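Local coordinates for protein EIAV protease (PDB 1FMB) that probably cleaves viral polyproteins as a dimeric retroviral aspartic protease, here bound to the inhibitor HBY-793, at residues A[12-16]-A[17-21]; A[93-97]-A[98-102]. The protein carries 1 engineered substitution. One frame throughout, in Å; residues are numbered along the deposited sequence. Where two conformers were deposited one is given.

Following the chain from its N terminus, contact 1 comes first: strand 10-15 turns straight back into strand 18-24, so residues 12-21 close a tight beta hairpin that belongs to the sheet of the retroviral protease fold. Contact 2 opens much later, where helix 92-97 ends and residues 98-100 lead into strand 101-103, which pairs with a strand of the second subunit. The two follow in series, neither nested nor crossed; the centres of contacts 1 and 2 lie about 17 Å apart, and the nearest atoms of contacts 1 and 2 about 5 Å apart, without touching. Strand 58-71 lies beside both: it hydrogen-bonds to the hairpin and packs against Ile94 and Leu98.

Contact 1: A[12-16]-A[17-21]; sequences IVLIN and DTPLN
With CG1 of Ile15 and CG of Leu20 each turned anti to its own carbonyl carbon (chi1 -62° and -73°), the two side chains cross at about a right angle and bring Ile15 CD1 to 3.8 Å from Leu20 CD1. They meet on one face of an antiparallel beta hairpin closed by a type I' turn. That face, with Val13 and Thr18, is buried: Ile15 also packs on strand 58-71 and Leu20 on helix 35-40, places suited to branched aliphatic residues. The reverse face is exposed. There Leu14 CD2 lies 3.7 Å from Pro19 CB, while Ile12 CG2 touches the same proline carbon. Proline costs no cross-strand bond here, since Leu14 and Pro19 form a non-hydrogen-bonded pair. Val13 and Leu20 make the hydrogen-bonded pair next to it, Val13 N reaching Leu20 O at 3.0 Å and Leu20 N reaching Val13 O at 2.9 Å. Asn16 and Asp17 hold the turn, both with positive phi, which these residue types tolerate comparatively well. The side-chain amide of Asn16 is held at both ends: OD1 takes a bond from Thr68 N and ND2 gives one to Tyr43 O. Thr18 suits the turn's exit because its hydroxyl, which also bonds Lys42 N, donates to the turn backbone: Thr18 OG1 lies 3.0 Å from Asn16 O, 56° out of that carbonyl's plane.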
loop_
_atom_site.group_PDB
_atom_site.type_symbol
_atom_site.label_atom_id
_atom_site.label_comp_id
_atom_site.label_asym_id
_atom_site.label_seq_id
_atom_site.Cartn_x
_atom_site.Cartn_y
_atom_site.Cartn_z
ATOM N N ILE A 12 8.475 4.466 -13.827
ATOM C CA ILE A 12 7.803 4.540 -15.118
ATOM C C ILE A 12 7.765 3.144 -15.709
ATOM O O ILE A 12 8.778 2.406 -15.789
ATOM C CB ILE A 12 8.595 5.509 -16.070
ATOM C CG1 ILE A 12 8.421 6.870 -15.390
ATOM C CG2 ILE A 12 7.997 5.355 -17.453
ATOM C CD1 ILE A 12 9.074 8.125 -15.870
ATOM N N VAL A 13 6.605 2.700 -16.148
ATOM C CA VAL A 13 6.438 1.391 -16.795
ATOM C C VAL A 13 5.720 1.614 -18.133
ATOM O O VAL A 13 4.980 2.604 -18.337
ATOM C CB VAL A 13 5.649 0.275 -16.085
ATOM C CG1 VAL A 13 6.321 -0.154 -14.774
ATOM C CG2 VAL A 13 4.200 0.609 -15.770
ATOM N N LEU A 14 5.860 0.704 -19.106
ATOM C CA LEU A 14 5.056 0.921 -20.330
ATOM C C LEU A 14 3.830 0.007 -20.190
ATOM O O LEU A 14 4.020 -1.158 -19.952
ATOM C CB LEU A 14 5.768 0.502 -21.655
ATOM C CG LEU A 14 6.934 1.477 -21.990
ATOM C CD1 LEU A 14 7.876 0.912 -23.045
ATOM C CD2 LEU A 14 6.393 2.808 -22.484
ATOM N N ILE A 15 2.590 0.547 -20.254
ATOM C CA ILE A 15 1.436 -0.322 -20.224
ATOM C C ILE A 15 0.820 -0.152 -21.614
ATOM O O ILE A 15 0.516 1.005 -22.009
ATOM C CB ILE A 15 0.467 0.131 -19.112
ATOM C CG1 ILE A 15 1.263 -0.013 -17.817
ATOM C CG2 ILE A 15 -0.794 -0.752 -19.219
ATOM C CD1 ILE A 15 0.690 0.434 -16.475
ATOM N N ASN A 16 0.624 -1.185 -22.373
ATOM C CA ASN A 16 0.057 -1.103 -23.734
ATOM C C ASN A 16 0.755 0.043 -24.481
ATOM O O ASN A 16 0.169 0.977 -25.029
ATOM C CB ASN A 16 -1.457 -0.854 -23.763
ATOM C CG ASN A 16 -2.234 -2.071 -23.273
ATOM O OD1 ASN A 16 -1.591 -3.063 -22.891
ATOM N ND2 ASN A 16 -3.568 -2.056 -23.306
ATOM N N ASP A 17 2.079 0.010 -24.462
ATOM C CA ASP A 17 2.926 0.989 -25.132
ATOM C C ASP A 17 2.875 2.440 -24.715
ATOM O O ASP A 17 3.233 3.346 -25.461
ATOM C CB ASP A 17 2.438 1.180 -26.591
ATOM C CG ASP A 17 3.168 0.176 -27.452
ATOM O OD1 ASP A 17 3.574 -0.850 -26.876
ATOM O OD2 ASP A 17 3.288 0.498 -28.655
ATOM N N THR A 18 2.404 2.731 -23.533
ATOM C CA THR A 18 2.245 4.095 -23.066
ATOM C C THR A 18 3.007 4.209 -21.758
ATOM O O THR A 18 2.709 3.412 -20.862
ATOM C CB THR A 18 0.747 4.172 -22.668
ATOM O OG1 THR A 18 -0.049 3.669 -23.785
ATOM C CG2 THR A 18 0.311 5.553 -22.319
ATOM N N PRO A 19 3.950 5.115 -21.691
ATOM C CA PRO A 19 4.742 5.330 -20.466
ATOM C C PRO A 19 3.852 5.927 -19.377
ATOM O O PRO A 19 3.163 6.962 -19.579
ATOM C CB PRO A 19 5.944 6.133 -20.949
ATOM C CG PRO A 19 5.414 6.882 -22.144
ATOM C CD PRO A 19 4.338 6.024 -22.767
ATOM N N LEU A 20 3.792 5.223 -18.210
ATOM C CA LEU A 20 2.938 5.779 -17.123
ATOM C C LEU A 20 3.729 5.731 -15.814
ATOM O O LEU A 20 4.416 4.734 -15.624
ATOM C CB LEU A 20 1.737 4.831 -16.868
ATOM C CG LEU A 20 0.640 4.832 -17.963
ATOM C CD1 LEU A 20 -0.521 3.893 -17.623
ATOM C CD2 LEU A 20 0.081 6.229 -18.066
ATOM N N ASN A 21 3.565 6.684 -14.907
ATOM C CA ASN A 21 4.237 6.711 -13.604
ATOM C C ASN A 21 3.271 5.933 -12.680
ATOM O O ASN A 21 2.078 6.249 -12.730
ATOM C CB ASN A 21 4.384 8.082 -12.963
ATOM C CG ASN A 21 5.545 8.184 -11.972
ATOM O OD1 ASN A 21 6.758 8.065 -12.250
ATOM N ND2 ASN A 21 5.137 8.453 -10.725
#

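Contact 2: A[93-97]-A[98-102]; sequences DILQD and LGAKL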
loop_
_atom_site.group_PDB
_atom_site.type_symbol
_atom_site.label_atom_id
_atom_site.label_comp_id
_atom_site.label_asym_id
_atom_site.label_seq_id
_atom_site.Cartn_x
_atom_site.Cartn_y
_atom_site.Cartn_z
ATOM N N ASP A 93 0.433 -8.795 -7.232
ATOM C CA ASP A 93 0.356 -9.700 -8.368
ATOM C C ASP A 93 1.398 -9.335 -9.393
ATOM O O ASP A 93 2.169 -10.214 -9.765
ATOM C CB ASP A 93 -1.057 -9.732 -8.971
ATOM C CG ASP A 93 -1.540 -8.360 -9.432
ATOM O OD1 ASP A 93 -1.087 -7.297 -9.009
ATOM O OD2 ASP A 93 -2.431 -8.282 -10.299
ATOM N N ILE A 94 1.560 -8.064 -9.762
ATOM C CA ILE A 94 2.554 -7.664 -10.748
ATOM C C ILE A 94 3.930 -7.501 -10.151
ATOM O O ILE A 94 4.975 -7.779 -10.778
ATOM C CB ILE A 94 2.041 -6.393 -11.486
ATOM C CG1 ILE A 94 0.898 -6.824 -12.388
ATOM C CG2 ILE A 94 3.180 -5.918 -12.398
ATOM C CD1 ILE A 94 0.254 -5.761 -13.248
ATOM N N LEU A 95 4.046 -7.052 -8.896
ATOM C CA LEU A 95 5.337 -6.960 -8.240
ATOM C C LEU A 95 6.038 -8.327 -8.175
ATOM O O LEU A 95 7.253 -8.399 -8.305
ATOM C CB LEU A 95 5.136 -6.400 -6.827
ATOM C CG LEU A 95 4.832 -4.908 -6.764
ATOM C CD1 LEU A 95 4.695 -4.439 -5.323
ATOM C CD2 LEU A 95 5.810 -4.012 -7.519
ATOM N N GLN A 96 5.310 -9.407 -7.907
ATOM C CA GLN A 96 5.820 -10.772 -7.828
ATOM C C GLN A 96 6.364 -11.158 -9.201
ATOM O O GLN A 96 7.485 -11.698 -9.364
ATOM C CB GLN A 96 4.720 -11.734 -7.377
ATOM C CG GLN A 96 5.175 -13.164 -7.164
ATOM C CD GLN A 96 4.074 -14.116 -6.713
ATOM O OE1 GLN A 96 2.962 -13.689 -6.418
ATOM N NE2 GLN A 96 4.369 -15.413 -6.672
ATOM N N ASP A 97 5.603 -10.821 -10.227
ATOM C CA ASP A 97 6.014 -11.086 -11.611
ATOM C C ASP A 97 7.339 -10.384 -11.926
ATOM O O ASP A 97 8.206 -10.968 -12.570
ATOM C CB ASP A 97 5.007 -10.583 -12.656
ATOM C CG ASP A 97 3.789 -11.491 -12.678
ATOM O OD1 ASP A 97 4.001 -12.678 -12.348
ATOM O OD2 ASP A 97 2.650 -11.067 -12.971
ATOM N N LEU A 98 7.531 -9.139 -11.528
ATOM C CA LEU A 98 8.712 -8.381 -11.766
ATOM C C LEU A 98 9.850 -8.801 -10.822
ATOM O O LEU A 98 10.954 -8.275 -11.052
ATOM C CB LEU A 98 8.585 -6.847 -11.621
ATOM C CG LEU A 98 7.665 -6.231 -12.690
ATOM C CD1 LEU A 98 7.296 -4.793 -12.371
ATOM C CD2 LEU A 98 8.346 -6.277 -14.052
ATOM N N GLY A 99 9.673 -9.637 -9.826
ATOM C CA GLY A 99 10.801 -9.975 -8.966
ATOM C C GLY A 99 10.997 -8.966 -7.862
ATOM O O GLY A 99 12.057 -8.974 -7.253
ATOM N N ALA A 100 10.062 -8.072 -7.526
ATOM C CA ALA A 100 10.265 -7.079 -6.476
ATOM C C ALA A 100 10.263 -7.755 -5.109
ATOM O O ALA A 100 9.684 -8.811 -4.950
ATOM C CB ALA A 100 9.098 -6.078 -6.402
ATOM N N LYS A 101 10.992 -7.227 -4.159
ATOM C CA LYS A 101 10.973 -7.870 -2.834
ATOM C C LYS A 101 11.034 -6.761 -1.795
ATOM O O LYS A 101 11.629 -5.710 -2.013
ATOM C CB LYS A 101 12.142 -8.849 -2.698
ATOM C CG LYS A 101 13.467 -8.104 -2.735
ATOM C CD LYS A 101 14.673 -9.019 -2.585
ATOM C CE LYS A 101 14.573 -10.160 -3.590
ATOM N NZ LYS A 101 15.916 -10.796 -3.761
ATOM N N LEU A 102 10.425 -6.946 -0.621
ATOM C CA LEU A 102 10.506 -5.951 0.428
ATOM C C LEU A 102 11.470 -6.561 1.497
ATOM O O LEU A 102 11.248 -7.749 1.835
ATOM C CB LEU A 102 9.127 -5.879 1.184
ATOM C CG LEU A 102 9.051 -4.873 2.292
ATOM C CD1 LEU A 102 9.269 -3.434 1.845
ATOM C CD2 LEU A 102 7.629 -4.764 2.890
#
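Leu98 meets Ile94 one helical turn back: Leu98 N bonds Ile94 O at 3.0 Å, and Leu98 CG sits 3.6 Å from that same oxygen. Its CG lies beside the backbone N (chi1 -66°), which keeps the branch near the helix while the side chain also packs on Arg74 and Ile76 of strand 74-83, a buried place that suits leucine. Gly99 then leaves helical geometry with a phi of 85°, where a beta carbon would press on the carbonyl oxygen of Leu98. Its N reaches back to Gln96 O at 3.0 Å, from well above the carbonyl plane. At Ala100 the chain is extended, and Ala100 N bonds Leu95 O at 2.9 Å. The small methyl points toward the helix, Ala100 CB resting 4.0 Å from both CB and CD2 of Leu95, whose side chain also packs on Leu5 of the second subunit. Lys101 and Leu102 move off to pair antiparallel with a strand of that subunit, as C-terminal strands do at retroviral protease dimer interfaces. The positive-phi glycine and the two bonds back into the last turn make this a Schellman motif, with the apolar contact of Leu95 and Ala100 that commonly accompanies it.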